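The same site in two structures of purine nucleoside phosphorylase YlmD from Geobacillus stearothermophilus, which catalyses the phosphorolysis of adenosine, inosine and S-methyl-5'-thioadenosine to the free base and a ribose 1-phosphate, and also deaminates adenosine: PDB 6T1B (chain A, 1.20 Å), residues Trp74-Gln79 and Leu118-Phe123, and PDB 6T0Y (chain B, 1.20 Å), residues Trp74-Gln79 and Leu118-Phe123. One frame, after least-squares fit of the local backbone (RMSD 0.04 Å); residues are numbered along the deposited sequences.

Structure 1 (6T1B); sequences WVCCEQ and LLALCF. With NOS (inosine), chain C.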
loop_
_atom_site.group_PDB
_atom_site.type_symbol
_atom_site.label_atom_id
_atom_site.label_comp_id
_atom_site.label_asym_id
_atom_site.label_seq_id
_atom_site.Cartn_x
_atom_site.Cartn_y
_atom_site.Cartn_z
ATOM N N TRP A 74 11.483 -2.429 -11.118
ATOM C CA TRP A 74 10.245 -2.137 -10.422
ATOM C C TRP A 74 9.065 -2.320 -11.372
ATOM O O TRP A 74 9.207 -2.155 -12.593
ATOM C CB TRP A 74 10.205 -0.701 -9.913
ATOM C CG TRP A 74 11.278 -0.280 -8.979
ATOM C CD1 TRP A 74 12.430 -0.928 -8.638
ATOM C CD2 TRP A 74 11.266 0.947 -8.258
ATOM N NE1 TRP A 74 13.150 -0.156 -7.732
ATOM C CE2 TRP A 74 12.449 1.002 -7.500
ATOM C CE3 TRP A 74 10.360 2.008 -8.172
ATOM C CZ2 TRP A 74 12.741 2.091 -6.677
ATOM C CZ3 TRP A 74 10.679 3.092 -7.379
ATOM C CH2 TRP A 74 11.843 3.113 -6.638
ATOM N N VAL A 75 7.880 -2.589 -10.803
ATOM C CA VAL A 75 6.626 -2.613 -11.553
ATOM C C VAL A 75 5.615 -1.767 -10.802
ATOM O O VAL A 75 5.401 -1.979 -9.607
ATOM C CB VAL A 75 6.076 -4.034 -11.721
ATOM C CG1 VAL A 75 4.814 -3.990 -12.565
ATOM C CG2 VAL A 75 7.099 -4.957 -12.348
ATOM N N CYS A 76 5.006 -0.814 -11.505
ATOM C CA CYS A 76 4.026 0.109 -10.970
ATOM C C CYS A 76 2.708 -0.080 -11.712
ATOM O O CYS A 76 2.660 -0.629 -12.827
ATOM C CB CYS A 76 4.516 1.550 -11.159
ATOM S SG CYS A 76 6.062 1.917 -10.271
ATOM N N CYS A 77 1.646 0.441 -11.110
ATOM C CA CYS A 77 0.321 0.395 -11.716
ATOM C C CYS A 77 -0.366 1.749 -11.640
ATOM O O CYS A 77 0.067 2.661 -10.938
ATOM C CB CYS A 77 -0.541 -0.704 -11.093
ATOM S SG CYS A 77 -0.879 -0.555 -9.336
ATOM N N GLU A 78 -1.431 1.877 -12.425
ATOM C CA GLU A 78 -2.078 3.165 -12.606
ATOM C C GLU A 78 -2.727 3.663 -11.332
ATOM O O GLU A 78 -2.796 4.878 -11.115
ATOM C CB GLU A 78 -3.133 3.065 -13.694
ATOM C CG GLU A 78 -3.736 4.377 -14.067
ATOM C CD GLU A 78 -4.764 4.256 -15.194
ATOM O OE1 GLU A 78 -5.308 5.339 -15.592
ATOM O OE2 GLU A 78 -5.035 3.150 -15.710
ATOM N N GLN A 79 -3.256 2.766 -10.502
ATOM C CA GLN A 79 -3.922 3.112 -9.238
ATOM C C GLN A 79 -5.142 4.005 -9.463
ATOM O O GLN A 79 -5.161 5.189 -9.127
ATOM C CB GLN A 79 -2.937 3.706 -8.229
ATOM C CG GLN A 79 -1.840 2.733 -7.846
ATOM C CD GLN A 79 -0.863 3.252 -6.805
ATOM O OE1 GLN A 79 0.345 3.209 -7.000
ATOM N NE2 GLN A 79 -1.389 3.686 -5.668
ATOM N N LEU A 118 10.288 -5.714 -8.100
ATOM C CA LEU A 118 9.869 -4.882 -6.980
ATOM C C LEU A 118 8.514 -4.277 -7.288
ATOM O O LEU A 118 8.402 -3.393 -8.132
ATOM C CB LEU A 118 10.898 -3.791 -6.672
ATOM C CG LEU A 118 10.666 -3.120 -5.315
ATOM C CD1 LEU A 118 11.064 -4.017 -4.153
ATOM C CD2 LEU A 118 11.361 -1.762 -5.225
ATOM N N LEU A 119 7.469 -4.725 -6.591
ATOM C CA LEU A 119 6.161 -4.112 -6.726
ATOM C C LEU A 119 6.221 -2.771 -6.018
ATOM O O LEU A 119 6.716 -2.691 -4.883
ATOM C CB LEU A 119 5.095 -4.994 -6.081
ATOM C CG LEU A 119 5.131 -6.457 -6.563
ATOM C CD1 LEU A 119 4.030 -7.222 -5.838
ATOM C CD2 LEU A 119 5.006 -6.598 -8.029
ATOM N N ALA A 120 5.689 -1.725 -6.638
ATOM C CA ALA A 120 5.891 -0.373 -6.139
ATOM C C ALA A 120 4.621 0.434 -6.377
ATOM O O ALA A 120 4.258 0.703 -7.531
ATOM C CB ALA A 120 7.101 0.247 -6.842
ATOM N N LEU A 121 3.959 0.842 -5.281
ATOM C CA LEU A 121 2.713 1.593 -5.327
ATOM C C LEU A 121 2.831 2.859 -4.465
ATOM O O LEU A 121 3.564 2.870 -3.467
ATOM C CB LEU A 121 1.518 0.740 -4.862
ATOM C CG LEU A 121 0.921 -0.216 -5.896
ATOM C CD1 LEU A 121 1.725 -1.449 -6.274
ATOM C CD2 LEU A 121 -0.474 -0.651 -5.427
ATOM N N CYS A 122 2.107 3.904 -4.863
ATOM C CA CYS A 122 2.199 5.202 -4.224
ATOM C C CYS A 122 1.068 5.442 -3.245
ATOM O O CYS A 122 -0.076 5.036 -3.516
ATOM C CB CYS A 122 2.137 6.284 -5.297
ATOM S SG CYS A 122 3.650 6.460 -6.263
ATOM N N PHE A 123 1.374 6.153 -2.147
ATOM C CA PHE A 123 0.442 6.337 -1.050
ATOM C C PHE A 123 0.623 7.702 -0.403
ATOM O O PHE A 123 1.748 8.185 -0.246
ATOM C CB PHE A 123 0.675 5.278 0.031
ATOM C CG PHE A 123 0.271 3.935 -0.412
ATOM C CD1 PHE A 123 -1.037 3.522 -0.251
ATOM C CD2 PHE A 123 1.149 3.125 -1.091
ATOM C CE1 PHE A 123 -1.452 2.287 -0.719
ATOM C CE2 PHE A 123 0.730 1.886 -1.567
ATOM C CZ PHE A 123 -0.571 1.480 -1.386
HETATM N N9 NOS C . -0.682 9.185 -8.100
HETATM C C4 NOS C . -0.026 8.066 -8.457
HETATM N N3 NOS C . -0.395 6.631 -8.487
HETATM C C2 NOS C . 0.551 5.669 -8.978
HETATM N N1 NOS C . 1.851 6.067 -9.439
HETATM C C6 NOS C . 2.257 7.421 -9.433
HETATM O O6 NOS C . 3.362 7.687 -9.820
HETATM C C5 NOS C . 1.222 8.433 -8.900
HETATM N N7 NOS C . 1.321 9.717 -8.751
HETATM C C8 NOS C . 0.173 10.198 -8.277
HETATM C "C5'" NOS C . -2.419 6.757 -5.004
HETATM O "O5'" NOS C . -2.569 6.875 -3.592
HETATM C "C4'" NOS C . -2.976 7.967 -5.711
HETATM O "O4'" NOS C . -1.869 8.773 -6.171
HETATM C "C1'" NOS C . -2.041 9.106 -7.533
HETATM C "C2'" NOS C . -2.976 8.054 -8.122
HETATM O "O2'" NOS C . -3.716 8.598 -9.206
HETATM C "C3'" NOS C . -3.859 7.687 -6.928
HETATM O "O3'" NOS C . -5.001 8.559 -6.890
HETATM O O HOH W 1 2.189 2.026 -8.790
#
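Gln79 spans the gap to Cys122 where the edge strand 74-75, parallel to strand 118-123 in a mixed sheet, has given way to a loop beside the inosine pocket. Its CB lies 3.9 Å from inosine N3; CG, beside the backbone N (chi1 -62°), faces C2 of the base, and the chain runs on extended. CD is 3.5 Å from C2 and 3.6 Å from Cys122 N. OE1 takes the Cys122 N-H on a lone pair at 2.9 Å, nearly straight (169°), and lies 3.2 Å from inosine C2. NE2 donates an N-H to Cys122 O at 2.9 Å, in the amide plane, so the two bonds fix the rotation of the amide. Inosine O5' donates to that carbonyl too. Water 1 bridges Cys77 N, Gln79 OE1 and Ala120 O where the two segments diverge. Cys77 SG rests on Leu121 CG, 3.9 Å away. Leu118 CD2 sits over the Trp74 five-membered ring, 3.6 Å from its centroid, while Trp74 NE1 bonds to Phe69 O. Gln79 also touches His143, a catalytic-zinc ligand, at the active-site wall.

What differs
Inosine, bound beside Gln79(A) and Cys122(A), is absent from structure 2, yet within the two segments Cys77(A), Gln79(A) and Cys122(A) keep the places of Cys77(B), Gln79(B) and Cys122(B). With the nucleoside go the hydrogen bond from O5' to Cys122(A) O, 3.1 Å long, and the approach of C2 of the base to Gln79(A) OE1 at 3.2 Å. Cys122(A) SG loses its neighbour C6 of the base, 3.6 Å away, and the contacts of inosine with Cys77(A), Glu78(A) and Phe123(A) vanish as well. Backbone CA atoms coincide within the error. The paired amide bonds persist: Gln79(B) still accepts from Cys122(B) N and donates to Cys122(B) O, a carbonyl that keeps this partner in the absence of O5'. Water 2 occupies the place of water 1. The geometry would be consistent with these two segments needing no rearrangement to receive inosine. In structure 2 protein atoms from outside the two segments reach into part of the place of inosine.

Structure 2 (6T0Y); sequences WVCCEQ and LLALCF.
Gln79 reaches from its loop to Cys122 with a side chain that runs out in extended form. From CB the chain turns to CG, which stands beside the backbone N (chi1 -61°) and carries the amide toward segment 118-123. CD comes to 3.6 Å from Cys122 N, and the two polar atoms beyond it pair with one backbone residue. OE1 takes the Cys122 N-H on a lone pair at 2.9 Å, nearly straight (170°). NE2 donates an N-H to Cys122 O at 2.9 Å, in the amide plane, so the two bonds fix the rotation of the amide. Water 2 bridges Cys77 N, Gln79 OE1 and Ala120 O where the two segments diverge. Cys77 SG rests on Leu121 CG, 3.9 Å away. Leu118 CD2 sits over the Trp74 five-membered ring, 3.6 Å from its centroid, while Trp74 NE1 bonds to Phe69 O. Gln79 also touches His143, a ligand of the catalytic zinc, which places this amide pairing at the wall of the active site.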
loop_
_atom_site.group_PDB
_atom_site.type_symbol
_atom_site.label_atom_id
_atom_site.label_comp_id
_atom_site.label_asym_id
_atom_site.label_seq_id
_atom_site.Cartn_x
_atom_site.Cartn_y
_atom_site.Cartn_z
ATOM N N TRP B 74 11.500 -2.445 -11.142
ATOM C CA TRP B 74 10.263 -2.135 -10.458
ATOM C C TRP B 74 9.073 -2.277 -11.399
ATOM O O TRP B 74 9.192 -2.110 -12.619
ATOM C CB TRP B 74 10.258 -0.705 -9.926
ATOM C CG TRP B 74 11.313 -0.293 -8.947
ATOM C CD1 TRP B 74 12.475 -0.934 -8.618
ATOM C CD2 TRP B 74 11.310 0.927 -8.211
ATOM N NE1 TRP B 74 13.181 -0.188 -7.719
ATOM C CE2 TRP B 74 12.491 0.962 -7.452
ATOM C CE3 TRP B 74 10.425 2.004 -8.140
ATOM C CZ2 TRP B 74 12.810 2.041 -6.637
ATOM C CZ3 TRP B 74 10.739 3.065 -7.324
ATOM C CH2 TRP B 74 11.913 3.074 -6.580
ATOM N N VAL B 75 7.913 -2.556 -10.812
ATOM C CA VAL B 75 6.650 -2.604 -11.541
ATOM C C VAL B 75 5.641 -1.762 -10.777
ATOM O O VAL B 75 5.424 -1.983 -9.579
ATOM C CB VAL B 75 6.115 -4.034 -11.730
ATOM C CG1 VAL B 75 4.862 -4.012 -12.570
ATOM C CG2 VAL B 75 7.137 -4.922 -12.376
ATOM N N CYS B 76 5.012 -0.810 -11.476
ATOM C CA CYS B 76 4.015 0.092 -10.928
ATOM C C CYS B 76 2.714 -0.060 -11.699
ATOM O O CYS B 76 2.695 -0.570 -12.813
ATOM C CB CYS B 76 4.498 1.546 -11.034
ATOM S SG CYS B 76 6.074 1.889 -10.265
ATOM N N CYS B 77 1.633 0.432 -11.102
ATOM C CA CYS B 77 0.318 0.364 -11.719
ATOM C C CYS B 77 -0.352 1.732 -11.672
ATOM O O CYS B 77 0.097 2.657 -10.997
ATOM C CB CYS B 77 -0.577 -0.722 -11.097
ATOM S SG CYS B 77 -0.968 -0.527 -9.351
ATOM N N GLU B 78 -1.431 1.856 -12.431
ATOM C CA GLU B 78 -2.082 3.143 -12.635
ATOM C C GLU B 78 -2.760 3.652 -11.368
ATOM O O GLU B 78 -2.877 4.860 -11.185
ATOM C CB GLU B 78 -3.093 3.001 -13.776
ATOM C CG GLU B 78 -3.693 4.305 -14.218
ATOM C CD GLU B 78 -4.702 4.196 -15.351
ATOM O OE1 GLU B 78 -5.194 5.279 -15.753
ATOM O OE2 GLU B 78 -5.012 3.075 -15.815
ATOM N N GLN B 79 -3.240 2.761 -10.501
ATOM C CA GLN B 79 -3.901 3.114 -9.243
ATOM C C GLN B 79 -5.139 3.986 -9.489
ATOM O O GLN B 79 -5.204 5.155 -9.125
ATOM C CB GLN B 79 -2.944 3.751 -8.234
ATOM C CG GLN B 79 -1.810 2.809 -7.843
ATOM C CD GLN B 79 -0.876 3.366 -6.817
ATOM O OE1 GLN B 79 0.330 3.277 -6.975
ATOM N NE2 GLN B 79 -1.412 3.811 -5.696
ATOM N N LEU B 118 10.289 -5.742 -8.103
ATOM C CA LEU B 118 9.859 -4.905 -6.991
ATOM C C LEU B 118 8.498 -4.301 -7.307
ATOM O O LEU B 118 8.384 -3.430 -8.162
ATOM C CB LEU B 118 10.884 -3.828 -6.648
ATOM C CG LEU B 118 10.645 -3.128 -5.307
ATOM C CD1 LEU B 118 11.011 -4.056 -4.169
ATOM C CD2 LEU B 118 11.406 -1.838 -5.222
ATOM N N LEU B 119 7.480 -4.741 -6.595
ATOM C CA LEU B 119 6.166 -4.131 -6.718
ATOM C C LEU B 119 6.193 -2.787 -6.003
ATOM O O LEU B 119 6.673 -2.689 -4.876
ATOM C CB LEU B 119 5.104 -5.025 -6.086
ATOM C CG LEU B 119 5.094 -6.480 -6.541
ATOM C CD1 LEU B 119 3.983 -7.224 -5.856
ATOM C CD2 LEU B 119 4.951 -6.608 -8.030
ATOM N N ALA B 120 5.671 -1.740 -6.641
ATOM C CA ALA B 120 5.875 -0.376 -6.155
ATOM C C ALA B 120 4.607 0.435 -6.372
ATOM O O ALA B 120 4.242 0.706 -7.518
ATOM C CB ALA B 120 7.062 0.238 -6.898
ATOM N N LEU B 121 3.953 0.843 -5.282
ATOM C CA LEU B 121 2.708 1.586 -5.320
ATOM C C LEU B 121 2.838 2.836 -4.452
ATOM O O LEU B 121 3.572 2.855 -3.471
ATOM C CB LEU B 121 1.527 0.736 -4.861
ATOM C CG LEU B 121 0.920 -0.204 -5.911
ATOM C CD1 LEU B 121 1.761 -1.411 -6.244
ATOM C CD2 LEU B 121 -0.434 -0.644 -5.423
ATOM N N CYS B 122 2.108 3.891 -4.811
ATOM C CA CYS B 122 2.220 5.194 -4.183
ATOM C C CYS B 122 1.067 5.480 -3.232
ATOM O O CYS B 122 -0.078 5.123 -3.497
ATOM C CB CYS B 122 2.238 6.291 -5.244
ATOM S SG CYS B 122 3.787 6.346 -6.203
ATOM N N PHE B 123 1.379 6.171 -2.134
ATOM C CA PHE B 123 0.454 6.387 -1.036
ATOM C C PHE B 123 0.647 7.741 -0.370
ATOM O O PHE B 123 1.770 8.198 -0.197
ATOM C CB PHE B 123 0.695 5.323 0.045
ATOM C CG PHE B 123 0.281 3.971 -0.394
ATOM C CD1 PHE B 123 -1.031 3.572 -0.222
ATOM C CD2 PHE B 123 1.146 3.139 -1.086
ATOM C CE1 PHE B 123 -1.476 2.359 -0.687
ATOM C CE2 PHE B 123 0.701 1.907 -1.543
ATOM C CZ PHE B 123 -0.621 1.538 -1.361
HETATM O O HOH W 2 2.096 1.969 -8.751
#